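Local coordinates for protein Cas6b (Methanococcus maripaludis, PDB 4Z7K) that probably binds and cleaves CRISPR precursor RNA as a Cas6-type endoribonuclease, releasing the guide RNAs used in prokaryotic immunity, at residues L3-M17 with R59-I71. Numbering follows the deposited sequence.
Sequences LEYMHISYPNILLNM and RSPLIIGIGSLGI
Ile8 and Ile63 are partners in an antiparallel strand pair, their CB atoms 4.0 Å apart on the side of the sheet that also carries Met6. Further along that side the CD1 of Ile71, from helix 67–76, lies 3.9 Å from Met6 CB and meets the CG of Glu4, the Glu4 and Ile71 side chains crossing at about a right angle. Past the other end of the pair, Leu15 turns its CD1 onto the ring of Pro61, 3.5 Å from CG. On the reverse side Leu62 CD1 sits against His7 CB, and the His7 and Ile64 side chains lie side by side, pointing the same way, with His7 ND1 4.1 Å from Ile64 CD1.

Backbone bonds join Met6 with Gly65 and Ile8 with Ile63 in both directions, and Gly67 N closes the far end on Glu4 O. At the near end Pro61 O is gripped twice: Ser9 OG at 3.0 Å and Tyr10 N come from opposite faces of its carbonyl plane. With its OG anti to its own N (chi1 176°), Ser60 reaches into the turn of residues 10–13 and donates to Ile13 O at 2.7 Å. At the polar edge lies Arg59; its guanidinium lies across Met17, with Met17 N over one face and a weak NH2 bond to SD at 3.5 Å. A serine in place of Arg59 would probably leave the Met17 side chain without that cover, freer to turn.

Strands 3–9 and 60–66 are the central pair of the four-stranded sheet in the N-terminal RAMP-type, ferredoxin-like domain: 52–57 flanks 60–66, and 98–109 flanks 3–9. Leu74 of helix 67–76 packs on Met6 and Ile8, while His100 and Tyr201 meet the His7 ring.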
# COMPACT_ATOMS: atom_id res chain seq x y z
N LEU B 3 -9.44 4.67 -31.21
CA LEU B 3 -8.83 3.50 -30.60
C LEU B 3 -9.39 2.21 -31.18
O LEU B 3 -10.60 2.03 -31.23
CB LEU B 3 -9.04 3.51 -29.09
CG LEU B 3 -8.34 2.44 -28.27
CD1 LEU B 3 -6.85 2.55 -28.38
CD2 LEU B 3 -8.77 2.63 -26.85
N GLU B 4 -8.48 1.33 -31.59
CA GLU B 4 -8.82 0.05 -32.20
C GLU B 4 -8.94 -1.01 -31.10
O GLU B 4 -8.05 -1.12 -30.25
CB GLU B 4 -7.75 -0.29 -33.25
CG GLU B 4 -7.86 -1.64 -33.90
CD GLU B 4 -6.87 -1.81 -35.04
OE1 GLU B 4 -5.69 -1.45 -34.83
OE2 GLU B 4 -7.25 -2.34 -36.11
N TYR B 5 -10.04 -1.75 -31.09
CA TYR B 5 -10.26 -2.72 -30.02
C TYR B 5 -10.82 -4.04 -30.49
O TYR B 5 -11.32 -4.14 -31.60
CB TYR B 5 -11.22 -2.13 -28.95
CG TYR B 5 -12.70 -1.94 -29.35
CD1 TYR B 5 -13.59 -3.02 -29.40
CD2 TYR B 5 -13.21 -0.66 -29.62
CE1 TYR B 5 -14.95 -2.83 -29.74
CE2 TYR B 5 -14.56 -0.47 -29.96
CZ TYR B 5 -15.42 -1.55 -30.02
OH TYR B 5 -16.75 -1.35 -30.36
N MET B 6 -10.71 -5.04 -29.61
CA MET B 6 -11.32 -6.35 -29.86
C MET B 6 -11.67 -7.04 -28.53
O MET B 6 -10.78 -7.33 -27.71
CB MET B 6 -10.39 -7.23 -30.70
CG MET B 6 -10.99 -8.58 -31.10
SD MET B 6 -10.12 -9.43 -32.45
CE MET B 6 -8.82 -10.26 -31.54
N HIS B 7 -12.98 -7.33 -28.34
CA HIS B 7 -13.48 -8.14 -27.22
C HIS B 7 -13.56 -9.60 -27.62
O HIS B 7 -13.99 -9.91 -28.73
CB HIS B 7 -14.89 -7.72 -26.75
CG HIS B 7 -15.13 -6.25 -26.70
ND1 HIS B 7 -14.12 -5.31 -26.78
CD2 HIS B 7 -16.29 -5.55 -26.58
CE1 HIS B 7 -14.65 -4.10 -26.71
NE2 HIS B 7 -15.96 -4.22 -26.59
N ILE B 8 -13.20 -10.48 -26.70
CA ILE B 8 -13.39 -11.92 -26.88
C ILE B 8 -14.17 -12.53 -25.73
O ILE B 8 -13.76 -12.45 -24.58
CB ILE B 8 -12.04 -12.64 -27.00
CG1 ILE B 8 -11.48 -12.48 -28.41
CG2 ILE B 8 -12.18 -14.10 -26.66
CD1 ILE B 8 -10.04 -12.88 -28.53
N SER B 9 -15.29 -13.19 -26.03
CA SER B 9 -16.13 -13.69 -24.96
C SER B 9 -16.46 -15.16 -25.16
O SER B 9 -16.69 -15.59 -26.29
CB SER B 9 -17.41 -12.85 -24.89
OG SER B 9 -18.00 -12.90 -23.59
N TYR B 10 -16.50 -15.93 -24.07
CA TYR B 10 -16.84 -17.35 -24.15
C TYR B 10 -18.14 -17.56 -23.38
O TYR B 10 -18.08 -17.87 -22.19
CB TYR B 10 -15.74 -18.26 -23.56
CG TYR B 10 -14.34 -18.11 -24.14
CD1 TYR B 10 -14.15 -17.80 -25.48
CD2 TYR B 10 -13.21 -18.30 -23.35
CE1 TYR B 10 -12.87 -17.67 -26.01
CE2 TYR B 10 -11.92 -18.17 -23.87
CZ TYR B 10 -11.76 -17.85 -25.20
OH TYR B 10 -10.50 -17.72 -25.75
N PRO B 11 -19.31 -17.42 -24.04
CA PRO B 11 -20.58 -17.36 -23.32
C PRO B 11 -20.99 -18.63 -22.61
O PRO B 11 -21.69 -18.53 -21.62
CB PRO B 11 -21.60 -17.02 -24.42
CG PRO B 11 -20.81 -16.51 -25.54
CD PRO B 11 -19.51 -17.24 -25.49
N ASN B 12 -20.55 -19.80 -23.05
CA ASN B 12 -21.06 -21.06 -22.49
C ASN B 12 -20.37 -21.42 -21.18
O ASN B 12 -20.85 -22.25 -20.40
CB ASN B 12 -20.89 -22.20 -23.51
CG ASN B 12 -19.41 -22.56 -23.78
OD1 ASN B 12 -18.75 -21.95 -24.63
ND2 ASN B 12 -18.90 -23.56 -23.07
N ILE B 13 -19.23 -20.80 -20.93
CA ILE B 13 -18.52 -21.00 -19.68
C ILE B 13 -18.95 -20.00 -18.61
O ILE B 13 -18.80 -18.80 -18.81
CB ILE B 13 -17.02 -20.87 -19.91
CG1 ILE B 13 -16.60 -21.63 -21.16
CG2 ILE B 13 -16.25 -21.33 -18.69
CD1 ILE B 13 -15.10 -21.73 -21.34
N LEU B 14 -19.56 -20.43 -17.51
CA LEU B 14 -19.73 -19.43 -16.46
C LEU B 14 -18.96 -19.68 -15.15
O LEU B 14 -18.95 -20.81 -14.62
CB LEU B 14 -21.22 -19.23 -16.20
CG LEU B 14 -22.11 -20.41 -15.90
CD1 LEU B 14 -22.15 -20.72 -14.41
CD2 LEU B 14 -23.48 -20.10 -16.46
N LEU B 15 -18.35 -18.61 -14.62
CA LEU B 15 -17.49 -18.62 -13.44
C LEU B 15 -17.97 -17.61 -12.43
O LEU B 15 -18.67 -16.70 -12.79
CB LEU B 15 -16.04 -18.29 -13.80
CG LEU B 15 -15.20 -19.10 -14.78
CD1 LEU B 15 -15.64 -18.87 -16.19
CD2 LEU B 15 -13.76 -18.67 -14.64
N ASN B 16 -17.62 -17.78 -11.16
CA ASN B 16 -17.88 -16.78 -10.10
C ASN B 16 -16.90 -15.60 -10.20
O ASN B 16 -15.81 -15.77 -10.74
CB ASN B 16 -17.74 -17.46 -8.75
CG ASN B 16 -18.14 -16.58 -7.60
OD1 ASN B 16 -19.31 -16.20 -7.47
ND2 ASN B 16 -17.17 -16.21 -6.77
N MET B 17 -17.24 -14.39 -9.74
CA MET B 17 -16.19 -13.34 -9.66
C MET B 17 -15.57 -13.31 -8.23
O MET B 17 -16.29 -13.45 -7.24
CB MET B 17 -16.69 -11.95 -10.08
CG MET B 17 -17.91 -11.32 -9.39
SD MET B 17 -17.93 -9.51 -9.75
CE MET B 17 -17.05 -8.75 -8.36
N ARG B 59 -22.56 -13.78 -16.80
CA ARG B 59 -21.48 -13.91 -15.84
C ARG B 59 -20.51 -14.91 -16.51
O ARG B 59 -20.25 -16.03 -16.05
CB ARG B 59 -22.09 -14.35 -14.50
CG ARG B 59 -21.36 -15.30 -13.62
CD ARG B 59 -20.28 -14.45 -13.11
NE ARG B 59 -20.79 -13.30 -12.39
CZ ARG B 59 -20.02 -12.28 -12.01
NH1 ARG B 59 -18.74 -12.29 -12.33
NH2 ARG B 59 -20.53 -11.26 -11.35
N SER B 60 -19.95 -14.46 -17.62
CA SER B 60 -19.07 -15.29 -18.41
C SER B 60 -17.86 -14.54 -18.99
O SER B 60 -18.01 -13.37 -19.37
CB SER B 60 -19.94 -15.94 -19.49
OG SER B 60 -19.21 -16.72 -20.40
N PRO B 61 -16.69 -15.21 -19.12
CA PRO B 61 -15.39 -14.61 -19.44
C PRO B 61 -15.33 -13.66 -20.62
O PRO B 61 -15.96 -13.88 -21.66
CB PRO B 61 -14.53 -15.83 -19.78
CG PRO B 61 -15.08 -16.88 -18.96
CD PRO B 61 -16.56 -16.65 -18.90
N LEU B 62 -14.53 -12.63 -20.44
CA LEU B 62 -14.30 -11.63 -21.46
C LEU B 62 -12.80 -11.31 -21.49
O LEU B 62 -12.14 -11.29 -20.45
CB LEU B 62 -15.13 -10.39 -21.17
CG LEU B 62 -14.95 -9.21 -22.12
CD1 LEU B 62 -15.37 -9.59 -23.51
CD2 LEU B 62 -15.78 -8.06 -21.62
N ILE B 63 -12.26 -11.10 -22.69
CA ILE B 63 -10.84 -10.83 -22.84
C ILE B 63 -10.70 -9.60 -23.71
O ILE B 63 -11.18 -9.58 -24.84
CB ILE B 63 -10.10 -11.97 -23.51
CG1 ILE B 63 -10.43 -13.28 -22.81
CG2 ILE B 63 -8.61 -11.67 -23.52
CD1 ILE B 63 -9.33 -14.29 -22.89
N ILE B 64 -10.03 -8.58 -23.19
CA ILE B 64 -9.96 -7.32 -23.92
C ILE B 64 -8.57 -7.11 -24.49
O ILE B 64 -7.58 -7.30 -23.79
CB ILE B 64 -10.32 -6.13 -23.03
CG1 ILE B 64 -11.57 -6.43 -22.22
CG2 ILE B 64 -10.56 -4.89 -23.88
CD1 ILE B 64 -12.83 -6.27 -23.02
N GLY B 65 -8.50 -6.72 -25.77
CA GLY B 65 -7.23 -6.34 -26.34
C GLY B 65 -7.34 -4.93 -26.89
O GLY B 65 -8.30 -4.61 -27.60
N ILE B 66 -6.34 -4.09 -26.61
CA ILE B 66 -6.49 -2.69 -26.96
C ILE B 66 -5.31 -2.22 -27.78
O ILE B 66 -4.15 -2.53 -27.48
CB ILE B 66 -6.57 -1.77 -25.73
CG1 ILE B 66 -7.28 -2.43 -24.56
CG2 ILE B 66 -7.23 -0.45 -26.11
CD1 ILE B 66 -6.87 -1.82 -23.24
N GLY B 67 -5.63 -1.45 -28.82
CA GLY B 67 -4.66 -0.92 -29.76
C GLY B 67 -4.03 -1.99 -30.64
O GLY B 67 -4.18 -3.19 -30.39
N SER B 68 -3.29 -1.55 -31.65
CA SER B 68 -2.61 -2.45 -32.56
C SER B 68 -1.79 -3.46 -31.79
O SER B 68 -1.73 -4.63 -32.18
CB SER B 68 -1.72 -1.67 -33.52
OG SER B 68 -0.70 -1.01 -32.80
N LEU B 69 -1.14 -3.01 -30.72
CA LEU B 69 -0.30 -3.87 -29.89
C LEU B 69 -1.11 -5.01 -29.23
O LEU B 69 -0.64 -6.16 -29.16
CB LEU B 69 0.41 -3.05 -28.82
CG LEU B 69 1.33 -3.84 -27.88
CD1 LEU B 69 2.57 -4.28 -28.61
CD2 LEU B 69 1.69 -3.04 -26.64
N GLY B 70 -2.29 -4.68 -28.71
CA GLY B 70 -3.11 -5.66 -28.03
C GLY B 70 -3.82 -6.60 -28.98
O GLY B 70 -3.71 -7.82 -28.87
N ILE B 71 -4.50 -6.01 -29.95
CA ILE B 71 -5.22 -6.74 -30.97
C ILE B 71 -4.36 -7.72 -31.73
O ILE B 71 -4.74 -8.86 -31.91
CB ILE B 71 -5.82 -5.80 -31.98
CG1 ILE B 71 -6.97 -5.03 -31.35
CG2 ILE B 71 -6.27 -6.56 -33.21
CD1 ILE B 71 -8.00 -4.58 -32.35